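Local coordinates for protein pectinesterase inhibitor 1 (Arabidopsis thaliana, PDB 1X91) that inhibits pectin methylesterase, including the enzyme from flowers, siliques and leaves, as a small helical protein of the PMEI family, at residues C75-E78 with Y79-A82; A107-D110 with G111-C115; S133-I136 with K137-G141. The protein carries 1 engineered substitution. All coordinates share one frame; numbering follows the deposited sequence.

The three interactions follow one another along the chain and lie on the last three long helices of the four-helix bundle. Interaction 1 is on helix 66-94, interaction 2 on helix 98-119 and interaction 3 on helix 127-149. Each is a local contact between successive turns of its own helix. The centres of interactions 1 and 2 lie about 8 Å apart, those of 2 and 3 about 9 Å, and those of 1 and 3 about 14 Å. The Cys75-Cys115 disulfide joins the first two. The Asp113-Lys137 salt bridge joins the second and third, and Tyr79 and Ser133 hydrogen-bond between the first and third. Covalent and polar links thus tie these three helices together.

Interaction 1 (C75-E78 with Y79-A82); sequences CVDE and YESA
Two successive turns of helix 66-94, a long helix of the four-helix bundle, meet where Tyr79 and Glu80 stand four residues after Cys75 and Val76. The Cys75 carbonyl receives the backbone N-H of Tyr79, with Tyr79 N 2.8 Å from Cys75 O and an N-H...O angle of 156°. The Tyr79 ring comes obliquely to the same carbonyl. Tyr79 CD1 lies 3.3 Å from Cys75 O.

The next pair is built on Val76 O. It accepts Glu80 N at 2.9 Å and is also touched by the Glu80 side chain, with Glu80 CG at 3.2 Å from Val76 O. Glu80 has CG beside its own backbone N (chi1 -67°), which leans the chain back over the preceding turn. Beyond CG the chain is extended. The Glu80 and Val76 side chains cross at a slant, and Glu80 OE2 comes 3.8 Å from Val76 CG1. On the outer side of the turn Asp77 OD1 and Glu80 OE1 stand 4.2 Å apart. Two carboxylates this close probably repel each other mildly.

This is the ordinary i to i+4 pattern of an amphipathic helix in a bundle. The inner side carries Tyr79, Ala82 and Cys75. Cys75 is in a disulfide with Cys115 of helix 98-119, and Tyr79 OH hydrogen-bonds Ser133 OG of helix 127-149. Val76 packs on Leu53, Leu56 and Ile60 of helix 34-62.

The outer side carries Asp77, Glu80 and Ser81, and one water sits there. It donates a hydrogen bond to Asp77 O at 2.8 Å and also hydrogen-bonds Ser81 OG at 3.0 Å. Asp77 O takes the backbone N-H of Ser81 as well. The water therefore spans one turn and gives this carbonyl a second partner. In the last pair Ala82 N donates to Glu78 O, and the Ala82 methyl rests against that same oxygen.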
loop_
_atom_site.group_PDB
_atom_site.type_symbol
_atom_site.label_atom_id
_atom_site.label_comp_id
_atom_site.label_asym_id
_atom_site.label_seq_id
_atom_site.Cartn_x
_atom_site.Cartn_y
_atom_site.Cartn_z
ATOM N N CYS A 75 13.349 -0.193 6.334
ATOM C CA CYS A 75 11.959 -0.556 6.076
ATOM C C CYS A 75 11.055 0.023 7.176
ATOM O O CYS A 75 9.978 0.542 6.889
ATOM C CB CYS A 75 11.771 -2.076 5.941
ATOM S SG CYS A 75 12.368 -2.779 4.396
ATOM N N VAL A 76 11.500 -0.000 8.428
ATOM C CA VAL A 76 10.676 0.530 9.516
ATOM C C VAL A 76 10.450 2.033 9.323
ATOM O O VAL A 76 9.334 2.503 9.477
ATOM C CB VAL A 76 11.304 0.259 10.908
ATOM C CG1 VAL A 76 10.668 1.124 11.997
ATOM C CG2 VAL A 76 11.195 -1.204 11.271
ATOM N N ASP A 77 11.503 2.746 8.962
ATOM C CA ASP A 77 11.406 4.180 8.734
ATOM C C ASP A 77 10.444 4.431 7.581
ATOM O O ASP A 77 9.613 5.341 7.673
ATOM C CB ASP A 77 12.767 4.775 8.456
ATOM C CG ASP A 77 13.706 4.692 9.645
ATOM O OD1 ASP A 77 13.262 4.470 10.782
ATOM O OD2 ASP A 77 14.916 4.842 9.509
ATOM N N GLU A 78 10.550 3.662 6.506
ATOM C CA GLU A 78 9.680 3.854 5.338
ATOM C C GLU A 78 8.231 3.569 5.695
ATOM O O GLU A 78 7.324 4.277 5.230
ATOM C CB GLU A 78 10.120 2.982 4.165
ATOM C CG GLU A 78 11.492 3.376 3.610
ATOM C CD GLU A 78 11.518 4.770 3.009
ATOM O OE1 GLU A 78 10.507 5.207 2.464
ATOM O OE2 GLU A 78 12.541 5.472 3.149
ATOM N N TYR A 79 7.984 2.541 6.504
ATOM C CA TYR A 79 6.642 2.193 6.890
ATOM C C TYR A 79 6.021 3.170 7.890
ATOM O O TYR A 79 4.814 3.410 7.826
ATOM C CB TYR A 79 6.517 0.722 7.336
ATOM C CG TYR A 79 6.307 -0.178 6.117
ATOM C CD1 TYR A 79 7.322 -1.010 5.653
ATOM C CD2 TYR A 79 5.190 -0.019 5.292
ATOM C CE1 TYR A 79 7.153 -1.789 4.513
ATOM C CE2 TYR A 79 5.032 -0.780 4.133
ATOM C CZ TYR A 79 6.034 -1.693 3.780
ATOM O OH TYR A 79 5.915 -2.471 2.642
ATOM N N GLU A 80 6.824 3.697 8.824
ATOM C CA GLU A 80 6.325 4.723 9.718
ATOM C C GLU A 80 5.828 5.941 8.880
ATOM O O GLU A 80 4.751 6.457 9.106
ATOM C CB GLU A 80 7.354 5.115 10.765
ATOM C CG GLU A 80 7.641 3.989 11.760
ATOM C CD GLU A 80 8.673 4.345 12.796
ATOM O OE1 GLU A 80 9.541 5.199 12.511
ATOM O OE2 GLU A 80 8.613 3.712 13.867
ATOM N N SER A 81 6.602 6.290 7.871
ATOM C CA SER A 81 6.264 7.403 6.989
ATOM C C SER A 81 5.077 7.027 6.127
ATOM O O SER A 81 4.169 7.837 5.922
ATOM C CB SER A 81 7.460 7.779 6.121
ATOM O OG SER A 81 8.444 8.442 6.907
ATOM N N ALA A 82 5.064 5.807 5.622
ATOM C CA ALA A 82 3.963 5.402 4.762
ATOM C C ALA A 82 2.646 5.404 5.521
ATOM O O ALA A 82 1.615 5.802 4.990
ATOM C CB ALA A 82 4.210 4.052 4.168
HETATM O O HOH W 1 10.026 7.507 9.334
#

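Interaction 2 (A107-D110 with G111-C115)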
loop_
_atom_site.group_PDB
_atom_site.type_symbol
_atom_site.label_atom_id
_atom_site.label_comp_id
_atom_site.label_asym_id
_atom_site.label_seq_id
_atom_site.Cartn_x
_atom_site.Cartn_y
_atom_site.Cartn_z
ATOM N N ALA A 107 3.109 8.768 -2.255
ATOM C CA ALA A 107 4.191 8.800 -1.327
ATOM C C ALA A 107 4.267 7.510 -0.540
ATOM O O ALA A 107 5.352 6.982 -0.337
ATOM C CB ALA A 107 4.067 9.956 -0.450
ATOM N N ALA A 108 3.124 6.973 -0.134
ATOM C CA ALA A 108 3.125 5.657 0.552
ATOM C C ALA A 108 3.690 4.571 -0.306
ATOM O O ALA A 108 4.460 3.705 0.184
ATOM C CB ALA A 108 1.746 5.285 1.033
ATOM N N LEU A 109 3.300 4.524 -1.576
ATOM C CA LEU A 109 3.782 3.512 -2.515
ATOM C C LEU A 109 5.293 3.517 -2.582
ATOM O O LEU A 109 5.935 2.473 -2.560
ATOM C CB LEU A 109 3.176 3.774 -3.912
ATOM C CG LEU A 109 3.350 2.721 -5.013
ATOM C CD1 LEU A 109 2.220 2.888 -6.101
ATOM C CD2 LEU A 109 4.692 2.799 -5.644
ATOM N N ASP A 110 5.876 4.707 -2.629
ATOM C CA ASP A 110 7.328 4.847 -2.674
ATOM C C ASP A 110 7.957 4.242 -1.435
ATOM O O ASP A 110 9.067 3.671 -1.524
ATOM C CB ASP A 110 7.730 6.317 -2.727
ATOM C CG ASP A 110 7.756 6.855 -4.098
ATOM O OD1 ASP A 110 7.244 6.191 -5.058
ATOM O OD2 ASP A 110 8.294 7.967 -4.310
ATOM N N GLY A 111 7.281 4.328 -0.291
ATOM C CA GLY A 111 7.779 3.704 0.924
ATOM C C GLY A 111 7.842 2.210 0.775
ATOM O O GLY A 111 8.881 1.589 1.122
ATOM N N ALA A 112 6.778 1.570 0.284
ATOM C CA ALA A 112 6.793 0.146 0.043
ATOM C C ALA A 112 7.859 -0.240 -0.984
ATOM O O ALA A 112 8.567 -1.223 -0.783
ATOM C CB ALA A 112 5.427 -0.367 -0.354
ATOM N N ASP A 113 7.999 0.534 -2.051
ATOM C CA ASP A 113 8.933 0.238 -3.147
ATOM C C ASP A 113 10.357 0.348 -2.615
ATOM O O ASP A 113 11.238 -0.471 -2.988
ATOM C CB ASP A 113 8.724 1.233 -4.296
ATOM C CG ASP A 113 8.731 0.590 -5.697
ATOM O OD1 ASP A 113 9.002 -0.623 -5.850
ATOM O OD2 ASP A 113 8.428 1.286 -6.712
ATOM N N THR A 114 10.580 1.315 -1.753
ATOM C CA THR A 114 11.910 1.568 -1.181
ATOM C C THR A 114 12.282 0.429 -0.246
ATOM O O THR A 114 13.398 -0.062 -0.315
ATOM C CB THR A 114 11.954 2.866 -0.425
ATOM O OG1 THR A 114 11.797 3.982 -1.312
ATOM C CG2 THR A 114 13.337 3.062 0.275
ATOM N N CYS A 115 11.338 -0.018 0.583
ATOM C CA CYS A 115 11.556 -1.223 1.380
ATOM C C CYS A 115 11.971 -2.399 0.505
ATOM O O CYS A 115 12.978 -3.072 0.786
ATOM C CB CYS A 115 10.332 -1.559 2.236
ATOM S SG CYS A 115 10.615 -3.092 3.233
HETATM O O HOH W 2 8.259 4.056 -6.592
#
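Thr114 has OG1 beside its own backbone N (chi1 -67°), which lets the hydroxyl and the backbone N-H grip one carbonyl, Asp110 O. Thr114 OG1 donates to Asp110 O at 2.8 Å. Thr114 N reaches Asp110 O at the same 2.8 Å, but from the opposite face of the carbonyl plane. Asp110 O thus accepts two hydrogen bonds, and the one from OG1 holds the rotation of the threonine side chain.

Asp113 has an unusual chi1 of -137°, away from the staggered positions. Asp113 OD2 comes 4.2 Å from Leu109 CD2. The two side chains lie next to each other and point the same way. A water donates to Asp110 OD1 and to Asp113 OD2, both at 2.8 Å. It bridges two carboxylates and probably eases their repulsion. The other oxygen, Asp113 OD1, forms a salt bridge with Lys137.

Gly111 brings no side chain to its buried place, and its backbone N donates to Ala107 O. Residues 107-115 form somewhat more than two turns of helix 98-119. Ala108 and Ala112 face helix 66-94, against Leu86 and Tyr79. Leu109 packs on Cys140 and Leu144 of helix 127-149.

Interaction 3 (S133-I136 with K137-G141)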
loop_
_atom_site.group_PDB
_atom_site.type_symbol
_atom_site.label_atom_id
_atom_site.label_comp_id
_atom_site.label_asym_id
_atom_site.label_seq_id
_atom_site.Cartn_x
_atom_site.Cartn_y
_atom_site.Cartn_z
ATOM N N SER A 133 5.095 -5.984 1.203
ATOM C CA SER A 133 5.523 -4.794 0.480
ATOM C C SER A 133 4.990 -4.777 -0.933
ATOM O O SER A 133 4.530 -3.752 -1.406
ATOM C CB SER A 133 7.040 -4.639 0.454
ATOM O OG SER A 133 7.516 -4.346 1.762
ATOM N N LYS A 134 5.045 -5.922 -1.585
ATOM C CA LYS A 134 4.434 -6.049 -2.902
ATOM C C LYS A 134 2.917 -5.824 -2.827
ATOM O O LYS A 134 2.354 -5.124 -3.665
ATOM C CB LYS A 134 4.729 -7.426 -3.509
ATOM C CG LYS A 134 6.140 -7.596 -3.899
ATOM C CD LYS A 134 6.381 -9.001 -4.483
ATOM C CE LYS A 134 7.824 -9.197 -4.874
ATOM N NZ LYS A 134 7.988 -10.563 -5.456
ATOM N N THR A 135 2.252 -6.384 -1.839
ATOM C CA THR A 135 0.801 -6.228 -1.649
ATOM C C THR A 135 0.461 -4.761 -1.438
ATOM O O THR A 135 -0.476 -4.242 -2.019
ATOM C CB THR A 135 0.351 -7.062 -0.470
ATOM O OG1 THR A 135 0.426 -8.449 -0.887
ATOM C CG2 THR A 135 -1.096 -6.766 -0.046
ATOM N N ILE A 136 1.244 -4.062 -0.633
ATOM C CA ILE A 136 0.944 -2.656 -0.391
ATOM C C ILE A 136 1.182 -1.832 -1.641
ATOM O O ILE A 136 0.404 -0.928 -1.921
ATOM C CB ILE A 136 1.746 -2.136 0.839
ATOM C CG1 ILE A 136 1.180 -2.749 2.093
ATOM C CG2 ILE A 136 1.767 -0.599 0.924
ATOM C CD1 ILE A 136 2.122 -2.743 3.276
ATOM N N LYS A 137 2.239 -2.118 -2.398
ATOM C CA LYS A 137 2.470 -1.428 -3.623
ATOM C C LYS A 137 1.252 -1.609 -4.564
ATOM O O LYS A 137 0.790 -0.638 -5.182
ATOM C CB LYS A 137 3.766 -1.940 -4.237
ATOM C CG LYS A 137 4.091 -1.356 -5.528
ATOM C CD LYS A 137 5.568 -1.747 -5.874
ATOM C CE LYS A 137 5.864 -1.301 -7.236
ATOM N NZ LYS A 137 7.173 -1.782 -7.675
ATOM N N ASN A 138 0.771 -2.834 -4.649
ATOM C CA ASN A 138 -0.385 -3.138 -5.519
ATOM C C ASN A 138 -1.654 -2.421 -5.050
ATOM O O ASN A 138 -2.419 -1.854 -5.871
ATOM C CB ASN A 138 -0.599 -4.647 -5.535
ATOM C CG ASN A 138 0.484 -5.374 -6.322
ATOM O OD1 ASN A 138 1.104 -4.794 -7.210
ATOM N ND2 ASN A 138 0.734 -6.638 -5.955
ATOM N N LEU A 139 -1.922 -2.441 -3.745
ATOM C CA LEU A 139 -3.084 -1.772 -3.166
ATOM C C LEU A 139 -2.978 -0.277 -3.413
ATOM O O LEU A 139 -3.962 0.370 -3.760
ATOM C CB LEU A 139 -3.231 -2.062 -1.665
ATOM C CG LEU A 139 -3.676 -3.469 -1.337
ATOM C CD1 LEU A 139 -3.459 -3.700 0.120
ATOM C CD2 LEU A 139 -5.169 -3.622 -1.663
ATOM N N CYS A 140 -1.783 0.304 -3.209
ATOM C CA CYS A 140 -1.640 1.739 -3.540
ATOM C C CYS A 140 -1.928 2.006 -5.003
ATOM O O CYS A 140 -2.565 3.020 -5.329
ATOM C CB CYS A 140 -0.265 2.307 -3.149
ATOM S SG CYS A 140 0.122 2.396 -1.395
ATOM N N GLY A 141 -1.476 1.119 -5.876
ATOM C CA GLY A 141 -1.720 1.267 -7.314
ATOM C C GLY A 141 -3.210 1.294 -7.621
ATOM O O GLY A 141 -3.658 2.146 -8.390
#
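Leu139 follows Thr135 by one turn; its CB and CG lie over the Thr135 carbonyl oxygen and its CD1 branch reaches the threonine methyl. Leu139 CB is 3.5 Å from Thr135 O, and Leu139 CG is 3.4 Å from Thr135 O. At the end, Leu139 CD1 comes 3.9 Å from Thr135 CG2. Leu139 has CG beside its backbone N (chi1 -72°), which tips the branch back toward the earlier turn. The leucine and threonine run side by side and point the same way. The backbone N-H of Leu139 donates to Thr135 O at 2.9 Å. The threonine hydroxyl takes no part in this packing. Its OG1 hydrogen-bonds Asn131 O one turn earlier, and the methyl CG2, anti to the backbone N, meets the leucine.

Asn138 leans over the Lys134 carbonyl in a similar way. Asn138 CG is 3.3 Å from Lys134 O. The amide nitrogen Asn138 ND2 is 3.2 Å from Lys134 O, but the angle is too poor for a hydrogen bond. That carbonyl is instead satisfied by Asn138 N.

Ile136 and Cys140 form the next apolar pair. Ile136 CG2 meets Cys140 SG at 4.1 Å, and Cys140 N donates to Ile136 O with a nearly straight N-H...O angle of 169°. Lys137 is different. Its CB touches the Ser133 and Lys134 carbonyls, but its extended chain leads away, toward Asp113 of helix 98-119.

These turns of helix 127-149 lie near the centre of the chain, and several elements surround them. Ile136 faces Arg48 and Thr52 of helix 34-62. Cys140 packs on Val105 and Leu109 of helix 98-119. Thr135, Asn138 and Leu139 touch Phe20, and Leu139 also Phe24, on helix 18-27, which probably belongs to the N-terminal hairpin extension.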